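Local coordinates for protein NegoA.19184.a (Neisseria gonorrhoeae, PDB 5UEB) that is of unknown function, a DUF4265-family protein from a pathogenic bacterium in which two antiparallel beta sheets are joined in one chain, at residues Asp91-Ile103 with Val113-Ile127. Sequence-based numbering, arbitrary orientation.
Sequences DLLAAIEEHSGKI and VNFPPKKYNSDLKGI. With EDO (1,2-ethanediol), chain J.
H99, the first residue past the end of helix 90-98, reaches across to the loop and helix that follow strand 110-115. With CG anti to its own carbonyl carbon (chi1 -72°), the imidazole runs out between the two helices, and its ND1 donates a nearly straight bond of 2.8 Å to K119 O, which lies close to the ring plane. NE2, on the far edge, is hydrogen-bonded to O1 of an ethanediol, probably from the crystallisation liquor. A histidine suits this place because its edge is polar while its face can still pack against carbon: L124 CD2 sits 4.1 Å from the ring centroid, only 9° off the normal, in a CH-pi contact. The N121 amide meets the ring at its rim with the two planes 86° apart, and its OD1 accepts from L124 N at 3.1 Å as the N-cap of helix 122-133.

Farther along the helices, which run nearly antiparallel, the small A95 lets I127 CD1 come to 3.5 Å from its CB, and L124 CD2 touches the same methyl. The I96 and F115 side chains cross at about a right angle, CG1 lying 4.2 Å from CZ, while I96 CG2 packs on V113 CG1; these apolar side chains join helix 90-98 to the sheet. S100, at positive phi, ends that helix in a Schellman motif, and the slim G101 brings its CA to 3.9 Å from F115 CD1. K102 and N114 then form an antiparallel hydrogen-bonded pair, with K102 N to N114 O at 3.0 Å. A water links S100 OG, E98 O and K119 NZ. Two helices on one face of a four-stranded antiparallel sheet, with the hairpin between them in sequence, form the centre of a beta-alpha-beta-beta-alpha-beta, ferredoxin-like fold.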
ATOM      1  N   ASP B  91      33.374  -0.084 -10.006  1.00 20.66           N
ATOM      2  CA  ASP B  91      33.315   0.763  -8.816  1.00 21.34           C
ATOM      3  C   ASP B  91      31.921   0.787  -8.200  1.00 19.95           C
ATOM      4  O   ASP B  91      31.785   0.944  -6.977  1.00 21.90           O
ATOM      5  CB  ASP B  91      33.870   2.166  -9.088  1.00 22.47           C
ATOM      6  CG  ASP B  91      33.056   2.959 -10.098  1.00 25.95           C
ATOM      7  OD1 ASP B  91      32.244   2.371 -10.837  1.00 25.11           O
ATOM      8  OD2 ASP B  91      33.254   4.192 -10.161  1.00 34.73           O
ATOM      9  N   LEU B  92      30.881   0.615  -9.013  1.00 20.12           N
ATOM     10  CA  LEU B  92      29.539   0.497  -8.458  1.00 17.49           C
ATOM     11  C   LEU B  92      29.368  -0.810  -7.689  1.00 22.22           C
ATOM     12  O   LEU B  92      28.795  -0.821  -6.593  1.00 17.47           O
ATOM     13  CB  LEU B  92      28.503   0.611  -9.574  1.00 16.55           C
ATOM     14  CG  LEU B  92      27.067   0.304  -9.148  1.00 20.36           C
ATOM     15  CD1 LEU B  92      26.609   1.286  -8.092  1.00 19.50           C
ATOM     16  CD2 LEU B  92      26.132   0.324 -10.349  1.00 21.80           C
ATOM     17  N   LEU B  93      29.838  -1.926  -8.252  1.00 18.96           N
ATOM     18  CA  LEU B  93      29.744  -3.195  -7.537  1.00 20.61           C
ATOM     19  C   LEU B  93      30.514  -3.140  -6.226  1.00 18.61           C
ATOM     20  O   LEU B  93      30.057  -3.669  -5.205  1.00 20.43           O
ATOM     21  CB  LEU B  93      30.259  -4.335  -8.414  1.00 20.51           C
ATOM     22  CG  LEU B  93      29.446  -4.595  -9.686  1.00 24.10           C
ATOM     23  CD1 LEU B  93      30.092  -5.685 -10.528  1.00 26.15           C
ATOM     24  CD2 LEU B  93      28.002  -4.954  -9.353  1.00 22.87           C
ATOM     25  N   ALA B  94      31.678  -2.485  -6.229  1.00 20.45           N
ATOM     26  CA  ALA B  94      32.462  -2.363  -5.009  1.00 24.32           C
ATOM     27  C   ALA B  94      31.732  -1.526  -3.964  1.00 18.44           C
ATOM     28  O   ALA B  94      31.747  -1.860  -2.772  1.00 22.59           O
ATOM     29  CB  ALA B  94      33.825  -1.760  -5.333  1.00 23.31           C
ATOM     30  N   ALA B  95      31.088  -0.436  -4.393  1.00 18.68           N
ATOM     31  CA  ALA B  95      30.344   0.401  -3.459  1.00 19.28           C
ATOM     32  C   ALA B  95      29.157  -0.348  -2.872  1.00 18.51           C
ATOM     33  O   ALA B  95      28.884  -0.246  -1.668  1.00 20.62           O
ATOM     34  CB  ALA B  95      29.874   1.675  -4.155  1.00 20.56           C
ATOM     35  N   ILE B  96      28.430  -1.095  -3.707  1.00 18.48           N
ATOM     36  CA  ILE B  96      27.330  -1.914  -3.199  1.00 15.83           C
ATOM     37  C   ILE B  96      27.826  -2.837  -2.093  1.00 17.16           C
ATOM     38  O   ILE B  96      27.216  -2.936  -1.020  1.00 19.65           O
ATOM     39  CB  ILE B  96      26.664  -2.693  -4.346  1.00 18.11           C
ATOM     40  CG1 ILE B  96      25.909  -1.718  -5.254  1.00 17.74           C
ATOM     41  CG2 ILE B  96      25.756  -3.792  -3.785  1.00 19.93           C
ATOM     42  CD1 ILE B  96      25.405  -2.339  -6.554  1.00 19.50           C
ATOM     43  N   GLU B  97      28.956  -3.511  -2.333  1.00 17.34           N
ATOM     44  CA  GLU B  97      29.522  -4.423  -1.344  1.00 20.66           C
ATOM     45  C   GLU B  97      29.988  -3.679  -0.095  1.00 20.64           C
ATOM     46  O   GLU B  97      29.770  -4.145   1.029  1.00 23.24           O
ATOM     47  CB  GLU B  97      30.675  -5.209  -1.977  1.00 24.52           C
ATOM     48  CG  GLU B  97      31.520  -6.026  -1.001  1.00 36.72           C
ATOM     49  CD  GLU B  97      30.754  -7.166  -0.363  1.00 52.30           C
ATOM     50  OE1 GLU B  97      31.141  -7.598   0.746  1.00 56.39           O
ATOM     51  OE2 GLU B  97      29.768  -7.633  -0.972  1.00 49.18           O
ATOM     52  N   GLU B  98      30.623  -2.515  -0.269  1.00 20.78           N
ATOM     53  CA  GLU B  98      31.088  -1.761   0.892  1.00 22.45           C
ATOM     54  C   GLU B  98      29.925  -1.288   1.754  1.00 21.38           C
ATOM     55  O   GLU B  98      30.080  -1.128   2.974  1.00 25.70           O
ATOM     56  CB  GLU B  98      31.964  -0.581   0.455  1.00 26.60           C
ATOM     57  N   HIS B  99      28.754  -1.078   1.145  1.00 19.07           N
ATOM     58  CA  HIS B  99      27.538  -0.689   1.842  1.00 20.93           C
ATOM     59  C   HIS B  99      26.713  -1.885   2.310  1.00 20.26           C
ATOM     60  O   HIS B  99      25.518  -1.731   2.594  1.00 20.58           O
ATOM     61  CB  HIS B  99      26.689   0.222   0.948  1.00 20.41           C
ATOM     62  CG  HIS B  99      27.251   1.601   0.780  1.00 20.48           C
ATOM     63  ND1 HIS B  99      26.556   2.734   1.146  1.00 20.79           N
ATOM     64  CD2 HIS B  99      28.439   2.031   0.288  1.00 18.97           C
ATOM     65  CE1 HIS B  99      27.292   3.803   0.890  1.00 19.38           C
ATOM     66  NE2 HIS B  99      28.440   3.405   0.368  1.00 21.98           N
ATOM     67  N   SER B 100      27.314  -3.075   2.383  1.00 19.21           N
ATOM     68  CA  SER B 100      26.637  -4.280   2.870  1.00 19.32           C
ATOM     69  C   SER B 100      25.425  -4.652   2.017  1.00 19.49           C
ATOM     70  O   SER B 100      24.465  -5.251   2.512  1.00 20.54           O
ATOM     71  CB  SER B 100      26.260  -4.185   4.352  1.00 20.78           C
ATOM     72  OG  SER B 100      27.416  -4.006   5.157  1.00 27.38           O
ATOM     73  N   GLY B 101      25.459  -4.305   0.735  1.00 17.74           N
ATOM     74  CA  GLY B 101      24.366  -4.655  -0.149  1.00 16.17           C
ATOM     75  C   GLY B 101      24.476  -6.089  -0.631  1.00 18.79           C
ATOM     76  O   GLY B 101      25.568  -6.631  -0.801  1.00 22.55           O
ATOM     77  N   LYS B 102      23.317  -6.719  -0.824  1.00 15.05           N
ATOM     78  CA  LYS B 102      23.231  -8.062  -1.382  1.00 15.34           C
ATOM     79  C   LYS B 102      22.498  -7.965  -2.708  1.00 13.73           C
ATOM     80  O   LYS B 102      21.539  -7.201  -2.830  1.00 15.30           O
ATOM     81  CB  LYS B 102      22.458  -8.999  -0.446  1.00 17.38           C
ATOM     82  CG  LYS B 102      23.170  -9.288   0.873  1.00 25.77           C
ATOM     83  CD  LYS B 102      22.369 -10.266   1.715  1.00 35.50           C
ATOM     84  CE  LYS B 102      22.856 -10.305   3.155  1.00 49.60           C
ATOM     85  NZ  LYS B 102      21.969 -11.156   4.001  1.00 53.30           N
ATOM     86  N   ILE B 103      22.955  -8.720  -3.701  1.00 16.81           N
ATOM     87  CA  ILE B 103      22.422  -8.561  -5.049  1.00 17.40           C
ATOM     88  C   ILE B 103      21.705  -9.833  -5.486  1.00 16.47           C
ATOM     89  O   ILE B 103      22.037 -10.949  -5.066  1.00 18.49           O
ATOM     90  CB  ILE B 103      23.498  -8.131  -6.070  1.00 22.26           C
ATOM     91  CG1 ILE B 103      24.482  -9.263  -6.340  1.00 28.11           C
ATOM     92  CG2 ILE B 103      24.243  -6.888  -5.571  1.00 19.71           C
ATOM     93  CD1 ILE B 103      25.511  -8.924  -7.401  1.00 28.23           C
ATOM     94  N   VAL B 113      18.869  -4.999  -5.581  1.00 13.06           N
ATOM     95  CA  VAL B 113      19.856  -4.895  -4.513  1.00 14.24           C
ATOM     96  C   VAL B 113      19.146  -4.614  -3.203  1.00 13.38           C
ATOM     97  O   VAL B 113      18.307  -3.708  -3.129  1.00 12.53           O
ATOM     98  CB  VAL B 113      20.875  -3.785  -4.817  1.00 13.99           C
ATOM     99  CG1 VAL B 113      21.925  -3.709  -3.713  1.00 15.95           C
ATOM    100  CG2 VAL B 113      21.508  -4.016  -6.190  1.00 18.27           C
ATOM    101  N   ASN B 114      19.499  -5.375  -2.170  1.00 12.06           N
ATOM    102  CA  ASN B 114      19.025  -5.139  -0.815  1.00 11.83           C
ATOM    103  C   ASN B 114      20.072  -4.350  -0.044  1.00 13.65           C
ATOM    104  O   ASN B 114      21.238  -4.759   0.016  1.00 16.83           O
ATOM    105  CB  ASN B 114      18.801  -6.454  -0.069  1.00 11.58           C
ATOM    106  CG  ASN B 114      18.250  -6.227   1.312  1.00 13.13           C
ATOM    107  OD1 ASN B 114      17.057  -5.973   1.472  1.00 13.50           O
ATOM    108  ND2 ASN B 114      19.123  -6.287   2.325  1.00 16.12           N
ATOM    109  N   PHE B 115      19.649  -3.240   0.562  1.00 13.11           N
ATOM    110  CA  PHE B 115      20.495  -2.496   1.484  1.00 12.32           C
ATOM    111  C   PHE B 115      19.912  -2.523   2.889  1.00 14.98           C
ATOM    112  O   PHE B 115      18.729  -2.199   3.075  1.00 16.27           O
ATOM    113  CB  PHE B 115      20.657  -1.031   1.037  1.00 15.36           C
ATOM    114  CG  PHE B 115      21.493  -0.859  -0.195  1.00 13.50           C
ATOM    115  CD1 PHE B 115      22.867  -1.040  -0.145  1.00 15.07           C
ATOM    116  CD2 PHE B 115      20.910  -0.514  -1.405  1.00 15.39           C
ATOM    117  CE1 PHE B 115      23.643  -0.885  -1.279  1.00 17.76           C
ATOM    118  CE2 PHE B 115      21.687  -0.352  -2.548  1.00 16.93           C
ATOM    119  CZ  PHE B 115      23.055  -0.532  -2.484  1.00 17.07           C
ATOM    120  N   PRO B 116      20.708  -2.864   3.899  1.00 15.08           N
ATOM    121  CA  PRO B 116      20.234  -2.810   5.287  1.00 15.85           C
ATOM    122  C   PRO B 116      19.920  -1.382   5.694  1.00 17.67           C
ATOM    123  O   PRO B 116      20.305  -0.429   4.994  1.00 16.87           O
ATOM    124  CB  PRO B 116      21.430  -3.357   6.082  1.00 19.60           C
ATOM    125  CG  PRO B 116      22.238  -4.142   5.091  1.00 18.25           C
ATOM    126  CD  PRO B 116      22.064  -3.425   3.788  1.00 14.28           C
ATOM    127  N   PRO B 117      19.221  -1.190   6.814  1.00 22.38           N
ATOM    128  CA  PRO B 117      18.929   0.172   7.283  1.00 22.94           C
ATOM    129  C   PRO B 117      20.165   1.064   7.274  1.00 23.68           C
ATOM    130  O   PRO B 117      21.248   0.659   7.701  1.00 21.67           O
ATOM    131  CB  PRO B 117      18.416  -0.056   8.712  1.00 25.48           C
ATOM    132  CG  PRO B 117      17.816  -1.431   8.674  1.00 23.10           C
ATOM    133  CD  PRO B 117      18.659  -2.222   7.710  1.00 19.86           C
ATOM    134  N   LYS B 118      19.990   2.285   6.771  1.00 23.96           N
ATOM    135  CA  LYS B 118      20.955   3.379   6.734  1.00 28.04           C
ATOM    136  C   LYS B 118      22.051   3.195   5.681  1.00 25.57           C
ATOM    137  O   LYS B 118      22.864   4.100   5.506  1.00 29.61           O
ATOM    138  CB  LYS B 118      21.587   3.714   8.100  1.00 32.97           C
ATOM    139  CG  LYS B 118      20.590   3.814   9.236  1.00 34.28           C
ATOM    140  CD  LYS B 118      21.258   4.217  10.540  1.00 40.43           C
ATOM    141  CE  LYS B 118      20.229   4.337  11.648  1.00 49.48           C
ATOM    142  NZ  LYS B 118      20.781   4.979  12.871  1.00 61.13           N
ATOM    143  N   LYS B 119      22.102   2.066   4.974  1.00 19.18           N
ATOM    144  CA  LYS B 119      23.196   1.828   4.039  1.00 20.40           C
ATOM    145  C   LYS B 119      22.939   2.422   2.660  1.00 18.85           C
ATOM    146  O   LYS B 119      23.896   2.719   1.937  1.00 22.53           O
ATOM    147  CB  LYS B 119      23.485   0.333   3.919  1.00 19.66           C
ATOM    148  CG  LYS B 119      24.001  -0.295   5.195  1.00 20.17           C
ATOM    149  CD  LYS B 119      25.334   0.301   5.596  1.00 22.13           C
ATOM    150  CE  LYS B 119      25.818  -0.314   6.888  1.00 23.27           C
ATOM    151  NZ  LYS B 119      27.212   0.078   7.167  1.00 28.69           N
ATOM    152  N   TYR B 120      21.677   2.585   2.267  1.00 17.62           N
ATOM    153  CA  TYR B 120      21.350   3.288   1.027  1.00 17.48           C
ATOM    154  C   TYR B 120      21.338   4.775   1.355  1.00 22.53           C
ATOM    155  O   TYR B 120      20.385   5.285   1.952  1.00 20.64           O
ATOM    156  CB  TYR B 120      19.998   2.819   0.501  1.00 14.44           C
ATOM    157  CG  TYR B 120      19.581   3.508  -0.779  1.00 13.83           C
ATOM    158  CD1 TYR B 120      20.273   3.283  -1.969  1.00 12.55           C
ATOM    159  CD2 TYR B 120      18.502   4.384  -0.798  1.00 14.39           C
ATOM    160  CE1 TYR B 120      19.911   3.928  -3.145  1.00 13.99           C
ATOM    161  CE2 TYR B 120      18.122   5.019  -1.973  1.00 15.54           C
ATOM    162  CZ  TYR B 120      18.828   4.781  -3.140  1.00 14.43           C
ATOM    163  OH  TYR B 120      18.439   5.412  -4.304  1.00 13.83           O
ATOM    164  N   ASN B 121      22.410   5.479   0.980  1.00 18.19           N
ATOM    165  CA  ASN B 121      22.586   6.864   1.393  1.00 20.69           C
ATOM    166  C   ASN B 121      23.005   7.740   0.219  1.00 19.98           C
ATOM    167  O   ASN B 121      23.064   7.271  -0.924  1.00 18.94           O
ATOM    168  CB  ASN B 121      23.571   6.959   2.567  1.00 21.49           C
ATOM    169  CG  ASN B 121      24.956   6.413   2.233  1.00 27.11           C
ATOM    170  OD1 ASN B 121      25.310   6.246   1.069  1.00 23.61           O
ATOM    171  ND2 ASN B 121      25.753   6.149   3.267  1.00 26.94           N
ATOM    172  N   SER B 122      23.308   9.010   0.495  1.00 19.60           N
ATOM    173  CA  SER B 122      23.628   9.940  -0.580  1.00 19.22           C
ATOM    174  C   SER B 122      24.906   9.543  -1.309  1.00 19.99           C
ATOM    175  O   SER B 122      25.034   9.793  -2.511  1.00 20.48           O
ATOM    176  CB  SER B 122      23.711  11.369  -0.036  1.00 22.65           C
ATOM    177  OG  SER B 122      24.747  11.512   0.927  1.00 26.13           O
ATOM    178  N   ASP B 123      25.863   8.930  -0.606  1.00 20.34           N
ATOM    179  CA  ASP B 123      27.088   8.494  -1.267  1.00 20.91           C
ATOM    180  C   ASP B 123      26.797   7.423  -2.310  1.00 22.71           C
ATOM    181  O   ASP B 123      27.319   7.474  -3.431  1.00 20.83           O
ATOM    182  CB  ASP B 123      28.085   7.962  -0.233  1.00 26.36           C
ATOM    183  CG  ASP B 123      28.752   9.066   0.571  1.00 33.70           C
ATOM    184  OD1 ASP B 123      28.771  10.227   0.107  1.00 30.85           O
ATOM    185  OD2 ASP B 123      29.265   8.774   1.670  1.00 32.59           O
ATOM    186  N   LEU B 124      25.968   6.439  -1.958  1.00 20.30           N
ATOM    187  CA  LEU B 124      25.593   5.414  -2.923  1.00 17.56           C
ATOM    188  C   LEU B 124      24.780   6.021  -4.062  1.00 18.51           C
ATOM    189  O   LEU B 124      25.029   5.730  -5.242  1.00 19.81           O
ATOM    190  CB  LEU B 124      24.826   4.290  -2.208  1.00 20.66           C
ATOM    191  CG  LEU B 124      24.737   2.882  -2.810  1.00 21.07           C
ATOM    192  CD1 LEU B 124      23.815   2.842  -4.032  1.00 22.62           C
ATOM    193  CD2 LEU B 124      26.115   2.330  -3.150  1.00 26.29           C
ATOM    194  N   LYS B 125      23.808   6.877  -3.735  1.00 17.51           N
ATOM    195  CA  LYS B 125      22.994   7.485  -4.787  1.00 19.34           C
ATOM    196  C   LYS B 125      23.828   8.334  -5.734  1.00 20.09           C
ATOM    197  O   LYS B 125      23.497   8.438  -6.921  1.00 21.28           O
ATOM    198  CB  LYS B 125      21.873   8.342  -4.198  1.00 23.17           C
ATOM    199  CG  LYS B 125      20.715   7.552  -3.665  1.00 24.25           C
ATOM    200  CD  LYS B 125      19.532   8.446  -3.302  1.00 18.75           C
ATOM    201  CE  LYS B 125      18.777   8.967  -4.513  1.00 16.25           C
ATOM    202  NZ  LYS B 125      17.395   9.402  -4.140  1.00 17.66           N
ATOM    203  N   GLY B 126      24.896   8.961  -5.229  1.00 16.98           N
ATOM    204  CA  GLY B 126      25.744   9.768  -6.087  1.00 17.74           C
ATOM    205  C   GLY B 126      26.372   8.962  -7.206  1.00 21.35           C
ATOM    206  O   GLY B 126      26.453   9.425  -8.349  1.00 21.02           O
ATOM    207  N   ILE B 127      26.824   7.742  -6.895  1.00 17.89           N
ATOM    208  CA  ILE B 127      27.425   6.893  -7.921  1.00 20.48           C
ATOM    209  C   ILE B 127      26.379   6.482  -8.942  1.00 17.95           C
ATOM    210  O   ILE B 127      26.615   6.543 -10.156  1.00 17.80           O
ATOM    211  CB  ILE B 127      28.101   5.663  -7.296  1.00 20.86           C
ATOM    212  CG1 ILE B 127      29.161   6.090  -6.281  1.00 27.11           C
ATOM    213  CG2 ILE B 127      28.698   4.800  -8.398  1.00 19.82           C
ATOM    214  CD1 ILE B 127      29.823   4.918  -5.583  1.00 27.84           C
TER
HETATM  215  C1  EDO J 203      30.606   4.880  -1.988  1.00 33.07           C
HETATM  216  O1  EDO J 203      30.331   5.287  -0.644  1.00 28.06           O
HETATM  217  C2  EDO J 203      31.851   4.002  -1.999  1.00 38.90           C
HETATM  218  O2  EDO J 203      31.672   2.907  -1.091  1.00 38.00           O
HETATM  219  O   HOH W   1      28.595  -1.596   5.359  1.00 28.89           O
HETATM  220  O   HOH W   2      21.952  -6.672   2.518  1.00 20.85           O